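Local coordinates for octenoyl-CoA reductase/carboxylase (PDB 4A0S), which catalyses the NADPH-dependent reductive carboxylation of 2-octenoyl-CoA, supplying an unusual extender unit for cinnabaramide polyketide biosynthesis, at residues H361-H365 against E366-A370; H152-G155 against M156-T159; G177-R180 against A181-L185; Y236-Q239 against F240-G244. All coordinates share one frame; numbering follows the deposited sequence.

Contact 1: H361-H365 against E366-A370; sequences HGANH and EEQQA. With NAP (NADP nicotinamide-adenine-dinucleotide phosphate), chain F.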
loop_
_atom_site.group_PDB
_atom_site.type_symbol
_atom_site.label_atom_id
_atom_site.label_comp_id
_atom_site.label_asym_id
_atom_site.label_seq_id
_atom_site.Cartn_x
_atom_site.Cartn_y
_atom_site.Cartn_z
ATOM N N HIS A 361 -0.083 13.320 11.598
ATOM C CA HIS A 361 -0.743 14.206 12.515
ATOM C C HIS A 361 -1.770 13.388 13.245
ATOM O O HIS A 361 -2.511 12.650 12.618
ATOM C CB HIS A 361 -1.432 15.335 11.749
ATOM C CG HIS A 361 -1.973 16.418 12.626
ATOM N ND1 HIS A 361 -1.222 17.016 13.614
ATOM C CD2 HIS A 361 -3.172 17.047 12.628
ATOM C CE1 HIS A 361 -1.942 17.963 14.194
ATOM N NE2 HIS A 361 -3.125 18.003 13.610
ATOM N N GLY A 362 -1.764 13.498 14.570
ATOM C CA GLY A 362 -2.681 12.771 15.423
ATOM C C GLY A 362 -2.837 11.324 15.020
ATOM O O GLY A 362 -1.870 10.641 14.647
ATOM N N ALA A 363 -4.080 10.879 15.064
ATOM C CA ALA A 363 -4.446 9.525 14.698
ATOM C C ALA A 363 -5.933 9.554 14.534
ATOM O O ALA A 363 -6.624 10.276 15.250
ATOM C CB ALA A 363 -4.063 8.557 15.773
ATOM N N ASN A 364 -6.433 8.775 13.584
ATOM C CA ASN A 364 -7.852 8.722 13.395
ATOM C C ASN A 364 -8.404 7.770 14.424
ATOM O O ASN A 364 -7.663 7.084 15.124
ATOM C CB ASN A 364 -8.227 8.263 11.968
ATOM C CG ASN A 364 -7.734 6.868 11.661
ATOM O OD1 ASN A 364 -7.879 5.944 12.478
ATOM N ND2 ASN A 364 -7.117 6.708 10.487
ATOM N N HIS A 365 -9.720 7.727 14.491
ATOM C CA HIS A 365 -10.410 6.944 15.486
ATOM C C HIS A 365 -10.036 5.462 15.403
ATOM O O HIS A 365 -9.957 4.783 16.417
ATOM C CB HIS A 365 -11.900 7.135 15.251
ATOM C CG HIS A 365 -12.760 6.794 16.408
ATOM N ND1 HIS A 365 -12.349 6.910 17.716
ATOM C CD2 HIS A 365 -14.046 6.384 16.448
ATOM C CE1 HIS A 365 -13.347 6.571 18.513
ATOM N NE2 HIS A 365 -14.385 6.243 17.766
ATOM N N GLU A 366 -9.821 4.963 14.193
ATOM C CA GLU A 366 -9.414 3.570 14.031
ATOM C C GLU A 366 -8.038 3.338 14.645
ATOM O O GLU A 366 -7.828 2.390 15.392
ATOM C CB GLU A 366 -9.431 3.129 12.562
ATOM C CG GLU A 366 -8.962 1.690 12.413
ATOM C CD GLU A 366 -8.999 1.181 11.013
ATOM O OE1 GLU A 366 -8.331 1.777 10.135
ATOM O OE2 GLU A 366 -9.675 0.155 10.794
ATOM N N GLU A 367 -7.113 4.225 14.342
ATOM C CA GLU A 367 -5.756 4.111 14.863
ATOM C C GLU A 367 -5.731 4.229 16.367
ATOM O O GLU A 367 -4.920 3.608 17.037
ATOM C CB GLU A 367 -4.866 5.181 14.248
ATOM C CG GLU A 367 -4.638 4.903 12.816
ATOM C CD GLU A 367 -4.080 6.074 12.079
ATOM O OE1 GLU A 367 -4.488 7.226 12.338
ATOM O OE2 GLU A 367 -3.213 5.817 11.237
ATOM N N GLN A 368 -6.630 5.053 16.877
ATOM C CA GLN A 368 -6.708 5.291 18.285
ATOM C C GLN A 368 -7.252 4.080 18.990
ATOM O O GLN A 368 -6.776 3.734 20.046
ATOM C CB GLN A 368 -7.547 6.523 18.553
ATOM C CG GLN A 368 -6.753 7.793 18.266
ATOM C CD GLN A 368 -5.710 8.056 19.342
ATOM O OE1 GLN A 368 -5.428 7.188 20.181
ATOM N NE2 GLN A 368 -5.110 9.240 19.307
ATOM N N GLN A 369 -8.250 3.436 18.384
ATOM C CA GLN A 369 -8.737 2.166 18.900
ATOM C C GLN A 369 -7.649 1.109 18.892
ATOM O O GLN A 369 -7.520 0.356 19.853
ATOM C CB GLN A 369 -9.899 1.637 18.082
ATOM C CG GLN A 369 -10.245 0.219 18.490
ATOM C CD GLN A 369 -11.440 -0.289 17.755
ATOM O OE1 GLN A 369 -12.553 -0.271 18.282
ATOM N NE2 GLN A 369 -11.234 -0.715 16.518
ATOM N N ALA A 370 -6.894 1.042 17.795
ATOM C CA ALA A 370 -5.788 0.095 17.699
ATOM C C ALA A 370 -4.797 0.374 18.817
ATOM O O ALA A 370 -4.301 -0.547 19.475
ATOM C CB ALA A 370 -5.109 0.231 16.366
HETATM P PA NAP F . 7.749 16.268 24.861
HETATM O O1A NAP F . 7.068 15.229 25.828
HETATM O O2A NAP F . 8.220 17.552 25.477
HETATM O O5B NAP F . 8.958 15.540 24.249
HETATM C C5B NAP F . 9.663 16.219 23.228
HETATM C C4B NAP F . 11.078 15.663 23.237
HETATM O O4B NAP F . 11.758 16.330 22.164
HETATM C C3B NAP F . 11.848 15.980 24.536
HETATM O O3B NAP F . 12.063 14.736 25.170
HETATM C C2B NAP F . 13.211 16.461 24.062
HETATM O O2B NAP F . 14.123 15.381 23.868
HETATM C C1B NAP F . 12.939 17.059 22.728
HETATM N N9A NAP F . 12.531 18.472 22.932
HETATM C C8A NAP F . 11.859 19.025 23.955
HETATM N N7A NAP F . 11.661 20.331 23.729
HETATM C C5A NAP F . 12.218 20.585 22.554
HETATM C C6A NAP F . 12.352 21.741 21.825
HETATM N N6A NAP F . 11.825 22.876 22.282
HETATM N N1A NAP F . 12.977 21.676 20.660
HETATM C C2A NAP F . 13.465 20.531 20.192
HETATM N N3A NAP F . 13.383 19.406 20.868
HETATM C C4A NAP F . 12.757 19.419 22.048
HETATM O O3 NAP F . 6.772 16.622 23.642
HETATM P PN NAP F . 6.019 15.511 22.759
HETATM O O1N NAP F . 4.634 15.393 23.488
HETATM O O2N NAP F . 6.820 14.255 22.528
HETATM O O5D NAP F . 5.827 16.390 21.441
HETATM C C5D NAP F . 7.015 16.623 20.690
HETATM C C4D NAP F . 6.578 17.427 19.499
HETATM O O4D NAP F . 5.569 16.615 18.804
HETATM C C3D NAP F . 5.866 18.728 19.875
HETATM O O3D NAP F . 6.343 19.661 18.884
HETATM C C2D NAP F . 4.397 18.419 19.683
HETATM O O2D NAP F . 3.640 19.606 19.349
HETATM C C1D NAP F . 4.513 17.552 18.445
HETATM N N1N NAP F . 3.400 16.633 18.484
HETATM C C2N NAP F . 2.652 16.513 17.333
HETATM C C3N NAP F . 1.609 15.631 17.388
HETATM C C7N NAP F . 0.799 15.515 16.156
HETATM O O7N NAP F . 1.114 16.090 15.109
HETATM N N7N NAP F . -0.274 14.792 16.331
HETATM C C4N NAP F . 1.308 14.888 18.533
HETATM C C5N NAP F . 2.060 14.989 19.691
HETATM C C6N NAP F . 3.127 15.872 19.660
HETATM P P2B NAP F . 15.673 15.805 23.776
HETATM O O1X NAP F . 16.276 14.315 24.041
HETATM O O2X NAP F . 16.044 16.305 22.290
HETATM O O3X NAP F . 15.790 16.804 24.901
HETATM O O HOH W 1 -6.424 11.087 17.770
HETATM O O HOH W 2 -6.825 3.994 9.733
#

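Contact 2: H152-G155 against M156-T159; sequences HGDG and MLGT. With CO8 (octanoyl-coenzyme A), chain E.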
loop_
_atom_site.group_PDB
_atom_site.type_symbol
_atom_site.label_atom_id
_atom_site.label_comp_id
_atom_site.label_asym_id
_atom_site.label_seq_id
_atom_site.Cartn_x
_atom_site.Cartn_y
_atom_site.Cartn_z
ATOM N N HIS A 152 -14.062 9.399 5.901
ATOM C CA HIS A 152 -14.377 7.991 5.704
ATOM C C HIS A 152 -13.279 7.225 4.978
ATOM O O HIS A 152 -13.374 6.018 4.806
ATOM C CB HIS A 152 -15.710 7.873 4.981
ATOM C CG HIS A 152 -16.862 8.337 5.802
ATOM N ND1 HIS A 152 -17.827 7.478 6.272
ATOM C CD2 HIS A 152 -17.171 9.561 6.295
ATOM C CE1 HIS A 152 -18.705 8.154 6.984
ATOM N NE2 HIS A 152 -18.326 9.420 7.024
ATOM N N GLY A 153 -12.261 7.938 4.519
ATOM C CA GLY A 153 -11.084 7.287 3.971
ATOM C C GLY A 153 -10.010 7.270 5.037
ATOM O O GLY A 153 -9.222 6.333 5.135
ATOM N N ASP A 154 -10.003 8.315 5.850
ATOM C CA ASP A 154 -9.031 8.468 6.928
ATOM C C ASP A 154 -9.545 9.597 7.800
ATOM O O ASP A 154 -9.640 10.736 7.359
ATOM C CB ASP A 154 -7.629 8.792 6.388
ATOM C CG ASP A 154 -6.551 8.705 7.455
ATOM O OD1 ASP A 154 -6.832 9.042 8.622
ATOM O OD2 ASP A 154 -5.415 8.298 7.113
ATOM N N GLY A 155 -9.903 9.254 9.031
ATOM C CA GLY A 155 -10.483 10.209 9.962
ATOM C C GLY A 155 -9.623 11.430 10.178
ATOM O O GLY A 155 -10.137 12.493 10.493
ATOM N N MET A 156 -8.315 11.296 9.983
ATOM C CA MET A 156 -7.432 12.432 10.125
ATOM C C MET A 156 -7.471 13.404 8.944
ATOM O O MET A 156 -6.940 14.498 9.047
ATOM C CB MET A 156 -5.994 11.974 10.372
ATOM C CG MET A 156 -5.709 11.643 11.821
ATOM S SD MET A 156 -6.247 12.949 12.951
ATOM C CE MET A 156 -5.143 14.279 12.435
ATOM N N LEU A 157 -8.111 13.019 7.838
ATOM C CA LEU A 157 -7.839 13.708 6.584
ATOM C C LEU A 157 -8.832 14.775 6.185
ATOM O O LEU A 157 -8.565 15.531 5.247
ATOM C CB LEU A 157 -7.597 12.716 5.431
ATOM C CG LEU A 157 -6.111 12.350 5.255
ATOM C CD1 LEU A 157 -5.374 13.536 4.684
ATOM C CD2 LEU A 157 -5.446 11.908 6.559
ATOM N N GLY A 158 -9.943 14.848 6.899
ATOM C CA GLY A 158 -11.003 15.790 6.559
ATOM C C GLY A 158 -10.492 17.192 6.761
ATOM O O GLY A 158 -9.671 17.426 7.626
ATOM N N THR A 159 -10.979 18.139 5.968
ATOM C CA THR A 159 -10.500 19.513 6.115
ATOM C C THR A 159 -10.989 20.116 7.432
ATOM O O THR A 159 -10.456 21.116 7.889
ATOM C CB THR A 159 -10.926 20.395 4.937
ATOM O OG1 THR A 159 -12.342 20.522 4.928
ATOM C CG2 THR A 159 -10.512 19.768 3.642
HETATM N N1A CO8 E . -2.318 36.513 16.115
HETATM C C2A CO8 E . -3.502 36.325 15.531
HETATM N N3A CO8 E . -3.603 35.693 14.367
HETATM C C4A CO8 E . -2.487 35.228 13.761
HETATM C C5A CO8 E . -1.235 35.399 14.338
HETATM C C6A CO8 E . -1.167 36.069 15.556
HETATM N N6A CO8 E . 0.014 36.251 16.156
HETATM N N7A CO8 E . -0.330 34.841 13.533
HETATM C C8A CO8 E . -0.984 34.339 12.484
HETATM N N9A CO8 E . -2.299 34.576 12.622
HETATM C C1B CO8 E . -3.411 34.206 11.706
HETATM C C2B CO8 E . -3.451 35.127 10.482
HETATM O O2B CO8 E . -4.822 35.421 10.132
HETATM C C3B CO8 E . -2.792 34.243 9.426
HETATM O O3B CO8 E . -3.224 34.608 8.124
HETATM P P3B CO8 E . -2.177 35.483 7.255
HETATM O O7A CO8 E . -3.000 36.792 6.740
HETATM O O8A CO8 E . -1.053 36.158 8.252
HETATM O O9A CO8 E . -1.539 34.689 6.185
HETATM C C4B CO8 E . -3.276 32.844 9.791
HETATM O O4B CO8 E . -3.257 32.832 11.225
HETATM C C5B CO8 E . -2.258 31.763 9.405
HETATM O O5B CO8 E . -2.711 30.484 9.895
HETATM P P1A CO8 E . -3.965 29.729 9.155
HETATM O O1A CO8 E . -4.184 28.308 9.979
HETATM O O2A CO8 E . -5.247 30.503 9.159
HETATM O O3A CO8 E . -3.498 29.506 7.593
HETATM P P2A CO8 E . -2.706 28.235 6.921
HETATM O O4A CO8 E . -1.705 28.843 5.835
HETATM O O5A CO8 E . -3.606 27.188 6.335
HETATM O O6A CO8 E . -1.739 27.617 8.084
HETATM C CBP CO8 E . -0.707 25.866 9.469
HETATM C CCP CO8 E . -1.563 26.193 8.223
HETATM C CDP CO8 E . 0.726 26.318 9.136
HETATM C CEP CO8 E . -0.714 24.347 9.645
HETATM C CAP CO8 E . -1.289 26.603 10.723
HETATM O OAP CO8 E . -2.726 26.388 10.906
HETATM C C9P CO8 E . -0.523 26.316 12.044
HETATM O O9P CO8 E . 0.580 26.845 12.229
HETATM N N8P CO8 E . -1.139 25.519 12.948
HETATM C C7P CO8 E . -0.557 25.235 14.294
HETATM C C6P CO8 E . 0.133 23.850 14.440
HETATM C C5P CO8 E . 1.437 24.027 15.254
HETATM O O5P CO8 E . 2.339 24.735 14.815
HETATM N N4P CO8 E . 1.540 23.547 16.491
HETATM C C3P CO8 E . 0.727 22.563 17.196
HETATM C C2P CO8 E . 1.708 21.386 17.300
HETATM S S1P CO8 E . 1.045 19.872 16.511
HETATM C "C1'" CO8 E . 0.581 19.033 17.950
HETATM O "O1'" CO8 E . 1.141 19.209 19.048
HETATM C "C2'" CO8 E . -0.484 18.177 17.769
HETATM C "C3'" CO8 E . -1.005 17.398 18.777
HETATM C "C4'" CO8 E . -2.064 16.529 18.488
HETATM C "C5'" CO8 E . -2.808 16.793 17.188
HETATM C "C6'" CO8 E . -4.004 15.816 17.210
HETATM C "C7'" CO8 E . -4.666 15.810 15.860
HETATM C "C8'" CO8 E . -5.924 14.942 15.963
#

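Contact 3: G177-R180 against A181-L185; sequences GVVR and ASQLL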
loop_
_atom_site.group_PDB
_atom_site.type_symbol
_atom_site.label_atom_id
_atom_site.label_comp_id
_atom_site.label_asym_id
_atom_site.label_seq_id
_atom_site.Cartn_x
_atom_site.Cartn_y
_atom_site.Cartn_z
ATOM N N GLY A 177 -15.122 17.936 29.858
ATOM C CA GLY A 177 -14.644 18.102 28.496
ATOM C C GLY A 177 -15.846 17.834 27.618
ATOM O O GLY A 177 -16.720 17.032 27.972
ATOM N N VAL A 178 -15.908 18.536 26.494
ATOM C CA VAL A 178 -16.933 18.281 25.490
ATOM C C VAL A 178 -16.219 17.672 24.292
ATOM O O VAL A 178 -15.245 18.223 23.764
ATOM C CB VAL A 178 -17.698 19.554 25.090
ATOM C CG1 VAL A 178 -18.614 19.286 23.886
ATOM C CG2 VAL A 178 -18.510 20.072 26.276
ATOM N N VAL A 179 -16.688 16.500 23.892
ATOM C CA VAL A 179 -16.007 15.773 22.845
ATOM C C VAL A 179 -17.013 15.244 21.864
ATOM O O VAL A 179 -18.154 14.999 22.217
ATOM C CB VAL A 179 -15.185 14.596 23.419
ATOM C CG1 VAL A 179 -14.321 15.070 24.576
ATOM C CG2 VAL A 179 -16.089 13.442 23.904
ATOM N N ARG A 180 -16.584 15.054 20.625
ATOM C CA ARG A 180 -17.400 14.308 19.693
ATOM C C ARG A 180 -17.324 12.835 20.080
ATOM O O ARG A 180 -16.303 12.366 20.561
ATOM C CB ARG A 180 -16.936 14.524 18.258
ATOM C CG ARG A 180 -17.055 15.969 17.832
ATOM C CD ARG A 180 -17.114 16.097 16.318
ATOM N NE ARG A 180 -17.770 17.362 15.971
ATOM C CZ ARG A 180 -17.582 18.019 14.831
ATOM N NH1 ARG A 180 -16.762 17.533 13.914
ATOM N NH2 ARG A 180 -18.216 19.155 14.590
ATOM N N ALA A 181 -18.422 12.123 19.872
ATOM C CA ALA A 181 -18.496 10.730 20.250
ATOM C C ALA A 181 -17.370 9.926 19.582
ATOM O O ALA A 181 -16.924 8.915 20.115
ATOM C CB ALA A 181 -19.844 10.175 19.897
ATOM N N SER A 182 -16.903 10.394 18.433
ATOM C CA SER A 182 -15.842 9.694 17.713
ATOM C C SER A 182 -14.456 10.023 18.256
ATOM O O SER A 182 -13.441 9.650 17.646
ATOM C CB SER A 182 -15.906 10.015 16.226
ATOM O OG SER A 182 -15.786 11.408 16.038
ATOM N N GLN A 183 -14.420 10.710 19.402
ATOM C CA GLN A 183 -13.179 10.900 20.151
ATOM C C GLN A 183 -13.067 9.910 21.297
ATOM O O GLN A 183 -12.032 9.834 21.954
ATOM C CB GLN A 183 -13.110 12.308 20.737
ATOM C CG GLN A 183 -13.040 13.415 19.717
ATOM C CD GLN A 183 -13.008 14.757 20.404
ATOM O OE1 GLN A 183 -13.972 15.512 20.360
ATOM N NE2 GLN A 183 -11.908 15.033 21.100
ATOM N N LEU A 184 -14.147 9.165 21.529
ATOM C CA LEU A 184 -14.260 8.303 22.703
ATOM C C LEU A 184 -13.835 6.875 22.471
ATOM O O LEU A 184 -14.232 6.249 21.474
ATOM C CB LEU A 184 -15.704 8.290 23.203
ATOM C CG LEU A 184 -16.174 9.597 23.826
ATOM C CD1 LEU A 184 -17.615 9.483 24.191
ATOM C CD2 LEU A 184 -15.358 9.910 25.075
ATOM N N LEU A 185 -13.075 6.354 23.432
ATOM C CA LEU A 185 -12.754 4.943 23.489
ATOM C C LEU A 185 -12.924 4.480 24.927
ATOM O O LEU A 185 -12.781 5.283 25.848
ATOM C CB LEU A 185 -11.325 4.699 23.024
ATOM C CG LEU A 185 -11.060 4.991 21.549
ATOM C CD1 LEU A 185 -9.554 4.941 21.258
ATOM C CD2 LEU A 185 -11.891 4.036 20.659
#

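Contact 4: Y236-Q239 against F240-G244; sequences YAIQ and FVKNG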
loop_
_atom_site.group_PDB
_atom_site.type_symbol
_atom_site.label_atom_id
_atom_site.label_comp_id
_atom_site.label_asym_id
_atom_site.label_seq_id
_atom_site.Cartn_x
_atom_site.Cartn_y
_atom_site.Cartn_z
ATOM N N TYR A 236 6.229 6.518 23.651
ATOM C CA TYR A 236 5.339 5.533 23.025
ATOM C C TYR A 236 5.919 4.938 21.776
ATOM O O TYR A 236 5.759 3.739 21.539
ATOM C CB TYR A 236 3.970 6.127 22.749
ATOM C CG TYR A 236 3.259 6.426 24.033
ATOM C CD1 TYR A 236 2.845 5.393 24.877
ATOM C CD2 TYR A 236 3.015 7.741 24.424
ATOM C CE1 TYR A 236 2.191 5.667 26.090
ATOM C CE2 TYR A 236 2.370 8.029 25.625
ATOM C CZ TYR A 236 1.969 6.990 26.449
ATOM O OH TYR A 236 1.326 7.264 27.625
ATOM N N ALA A 237 6.591 5.772 20.990
ATOM C CA ALA A 237 7.272 5.310 19.788
ATOM C C ALA A 237 8.162 4.135 20.158
ATOM O O ALA A 237 8.126 3.090 19.511
ATOM C CB ALA A 237 8.084 6.434 19.174
ATOM N N ILE A 238 8.932 4.293 21.229
ATOM C CA ILE A 238 9.791 3.203 21.708
ATOM C C ILE A 238 9.003 1.914 21.909
ATOM O O ILE A 238 9.437 0.837 21.510
ATOM C CB ILE A 238 10.495 3.579 23.036
ATOM C CG1 ILE A 238 11.611 4.575 22.762
ATOM C CG2 ILE A 238 11.020 2.319 23.755
ATOM C CD1 ILE A 238 11.995 5.401 23.982
ATOM N N GLN A 239 7.840 2.034 22.529
ATOM C CA GLN A 239 7.056 0.864 22.859
ATOM C C GLN A 239 6.465 0.209 21.630
ATOM O O GLN A 239 6.466 -1.018 21.520
ATOM C CB GLN A 239 5.971 1.239 23.831
ATOM C CG GLN A 239 6.527 1.692 25.150
ATOM C CD GLN A 239 5.441 1.746 26.156
ATOM O OE1 GLN A 239 4.902 0.712 26.544
ATOM N NE2 GLN A 239 5.040 2.949 26.520
ATOM N N PHE A 240 5.973 1.020 20.706
ATOM C CA PHE A 240 5.447 0.481 19.463
ATOM C C PHE A 240 6.557 -0.185 18.655
ATOM O O PHE A 240 6.337 -1.240 18.063
ATOM C CB PHE A 240 4.779 1.559 18.641
ATOM C CG PHE A 240 3.549 2.098 19.274
ATOM C CD1 PHE A 240 2.605 1.241 19.835
ATOM C CD2 PHE A 240 3.334 3.464 19.332
ATOM C CE1 PHE A 240 1.445 1.757 20.444
ATOM C CE2 PHE A 240 2.193 3.973 19.937
ATOM C CZ PHE A 240 1.249 3.118 20.477
ATOM N N VAL A 241 7.740 0.413 18.659
ATOM C CA VAL A 241 8.863 -0.170 17.933
ATOM C C VAL A 241 9.195 -1.525 18.553
ATOM O O VAL A 241 9.225 -2.567 17.877
ATOM C CB VAL A 241 10.072 0.765 17.908
ATOM C CG1 VAL A 241 11.267 0.058 17.236
ATOM C CG2 VAL A 241 9.724 2.051 17.142
ATOM N N LYS A 242 9.381 -1.525 19.859
ATOM C CA LYS A 242 9.736 -2.747 20.558
ATOM C C LYS A 242 8.634 -3.775 20.388
ATOM O O LYS A 242 8.895 -4.893 19.967
ATOM C CB LYS A 242 9.980 -2.460 22.025
ATOM C CG LYS A 242 11.306 -1.757 22.271
ATOM C CD LYS A 242 11.547 -1.526 23.757
ATOM C CE LYS A 242 11.654 -2.871 24.504
ATOM N NZ LYS A 242 12.850 -3.693 24.063
ATOM N N ASN A 243 7.395 -3.374 20.678
ATOM C CA ASN A 243 6.277 -4.299 20.598
ATOM C C ASN A 243 6.087 -4.842 19.194
ATOM O O ASN A 243 5.605 -5.968 19.019
ATOM C CB ASN A 243 4.980 -3.675 21.103
ATOM C CG ASN A 243 3.865 -4.700 21.258
ATOM O OD1 ASN A 243 3.998 -5.672 22.010
ATOM N ND2 ASN A 243 2.754 -4.483 20.554
ATOM N N GLY A 244 6.473 -4.037 18.206
ATOM C CA GLY A 244 6.386 -4.431 16.802
ATOM C C GLY A 244 7.509 -5.350 16.359
ATOM O O GLY A 244 7.506 -5.799 15.222
#

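Contact 1: H361-H365 against E366-A370
Asn364 places its CG between its own backbone N and carbonyl carbon (chi1 62°), and Glu367 carries CG opposite its carbonyl carbon (chi1 -69°); each side chain is thereby turned back onto the other's main chain. Asn364 OD1 accepts from Glu367 N at 2.6 Å, with the donor somewhat tilted from the carbonyl plane. In return, the extended chain of Glu367 brings OE1 to 2.8 Å from Asn364 N and takes its hydrogen on the anti lone pair, in a nearly straight bond of 166°. This reciprocal pair is a capping box, with Asn364 as N-cap of helix 365-376. The two side chains cross at about a right angle, yet their amide and carboxylate planes are only slightly turned from one another.

Beyond the box, Gln368 N donates to Asn364 O at 2.9 Å and opens the helical ladder, which Gln369 N continues to His365 O. The bent side chain of Gln368 lays CG against Ala363 CB at 3.7 Å, and its NE2 holds both Pro200 O and a water that donates to Ala363 O. A second water joins Asn364 ND2 to Glu366 OE1. At the start of the segment, the carboxamide oxygen O7N of NADP lies at the edge of the His361 ring, near its plane, and accepts from His361 ND1 at 2.9 Å.

Glu367 OE1 also forms a salt bridge with Arg208, and OE2 bonds to Ser212. A buried carboxylate so surrounded, close to the positive end of a helix, is likely to stay ionised.

Contact 2: H152-G155 against M156-T159
Asp154 leans over Leu157 and Met156, its CG set opposite the backbone N (chi1 -169°). CB, the first atom out, lies 3.8 Å from Leu157 CD2. At CG the same methyl comes closer, to 3.5 Å, so a methyl of Leu157 rests against the carboxylate carbon. OD1 turns to the main chain and accepts from Met156 N at 3.0 Å; the donor arrives on the anti side, 28° out of the carboxylate plane. Asn364 ND2 is a further partner of OD1. OD2 forms salt bridges with Arg208 and Arg214, two positive charges that probably keep this buried acid ionised.

The bond from OD1 to the N-H two residues on makes an Asx turn. It is laid over a type I beta turn from Asp154 to Leu157, in which Leu157 N donates to Asp154 O at 2.8 Å from well above the carbonyl plane. The turn belongs to the loop between strands 142-143 and 162-163, in the GroES-like part of the enoyl reductase fold, and brings Met156 to the acyl-CoA pocket.

Met156 starts beside the aspartate, with CB 3.5 Å from Asp154 OD1, then bends at chi2 and chi3 to curl away from the turn. Its SD reaches 3.6 Å from C8', the last carbon of the octanoyl chain of the bound CoA ester, and CE stands 3.8 Å from C7'. Neighbouring subunits grip the loop backbone: Arg328 of the third subunit bonds to Met156 O, and Arg214 of the second subunit to Gly153 O.

Contact 3: G177-R180 against A181-L185
The amide of Gln183 has Val179 CB over one face, 3.7 Å from CD, while the Arg180 guanidinium is turned 80° against it and leads away. At one end of the amide, OE1 accepts from Arg180 N at 2.7 Å, the donor 31° off the carbonyl plane; at the other, NE2 donates to His140 O. The motif is a 3-10 turn between strands: strand 176-180 runs into residues 181-183, which hand the chain to strand 184-186 in the same mixed sheet of the GroES-like region.

The side chain of Gln183 is extended beyond CG, which lets it span the turn that its own backbone closes. Gln183 N donates to Arg180 O at 2.8 Å from above the carbonyl plane, and Leu184 N follows with a bond to Ala181 O. Both the N-H and the C=O of Arg180 are thus held by one residue, by its side chain and main chain respectively. Replacing Gln183 with leucine would probably leave Arg180 N and His140 O without their amide partners in a buried setting.

Ser182 OG bonds to Glu146, and Arg180 packs on Arg129 of the second subunit. Val179 and Leu184 cross at about a right angle between strands 64-73 and 136-139, with Val179 CG2 3.8 Å from Leu184 CD2.

Contact 4: Y236-Q239 against F240-G244
Phe240 packs back against Tyr236, one helical turn earlier, on the tight side of helix 232-243. Its CD2 lies 3.3 Å from Tyr236 O, the carbonyl meeting the ring obliquely, and CE2 is 4.0 Å from Tyr236 CB. With CG opposite its own carbonyl carbon (chi1 -67°), the ring is swung toward the preceding turn. Val241 is also closely fitted, CG2 standing 3.0 Å from Ala237 O. Regular helical bonds run beneath: Phe240 N to Tyr236 O at 2.9 Å, then Val241 to Ala237, Lys242 to Ile238 and Asn243 to Gln239.

The opposing character is seen at Lys242, which is exposed. Its chain runs beside Ile238, CD 3.9 Å from Ile238 CG2, before bending so that NZ bonds to Gly265 O. At the helix end, Gly244 N donates to Phe240 O at 2.8 Å; a CB on Gly244 would collide with that same oxygen. Phe240 O and Asn243 ND2 are both held by Gln220 of the fourth subunit.

Exchanging Phe240 for alanine would probably open a gap beside Tyr236 and deprive Tyr207 of its edge-to-face ring partner. The helix belongs to the beta-alpha-beta unit of the Rossmann fold that binds NADP: Ala237, Ile238 and Val241 cover strand 223-226, Tyr236 and Phe240 lie on helix 200-210, and Phe240 and Asn243 also touch helix 365-376.

In the fold
From the N terminus the order is contact 2, contact 3, contact 4, contact 1. All four are local, each closing a turn or a stretch of helix, and they follow in series without nesting or crossing. Contacts 2 and 3 belong to the GroES-like region, contacts 4 and 1 to the nucleotide-binding part. Contact 1 ties the two together: Met156 CG of contact 2 packs on Ala363, and Leu185 CD1 of contact 3 lies 3.3 Å from Gln368 O. Contact 4 stays about 6 Å from contact 1 between nearest atoms, although Phe240 reaches the later turns of helix 365-376. Contacts 1, 2 and 3 also touch the second subunit.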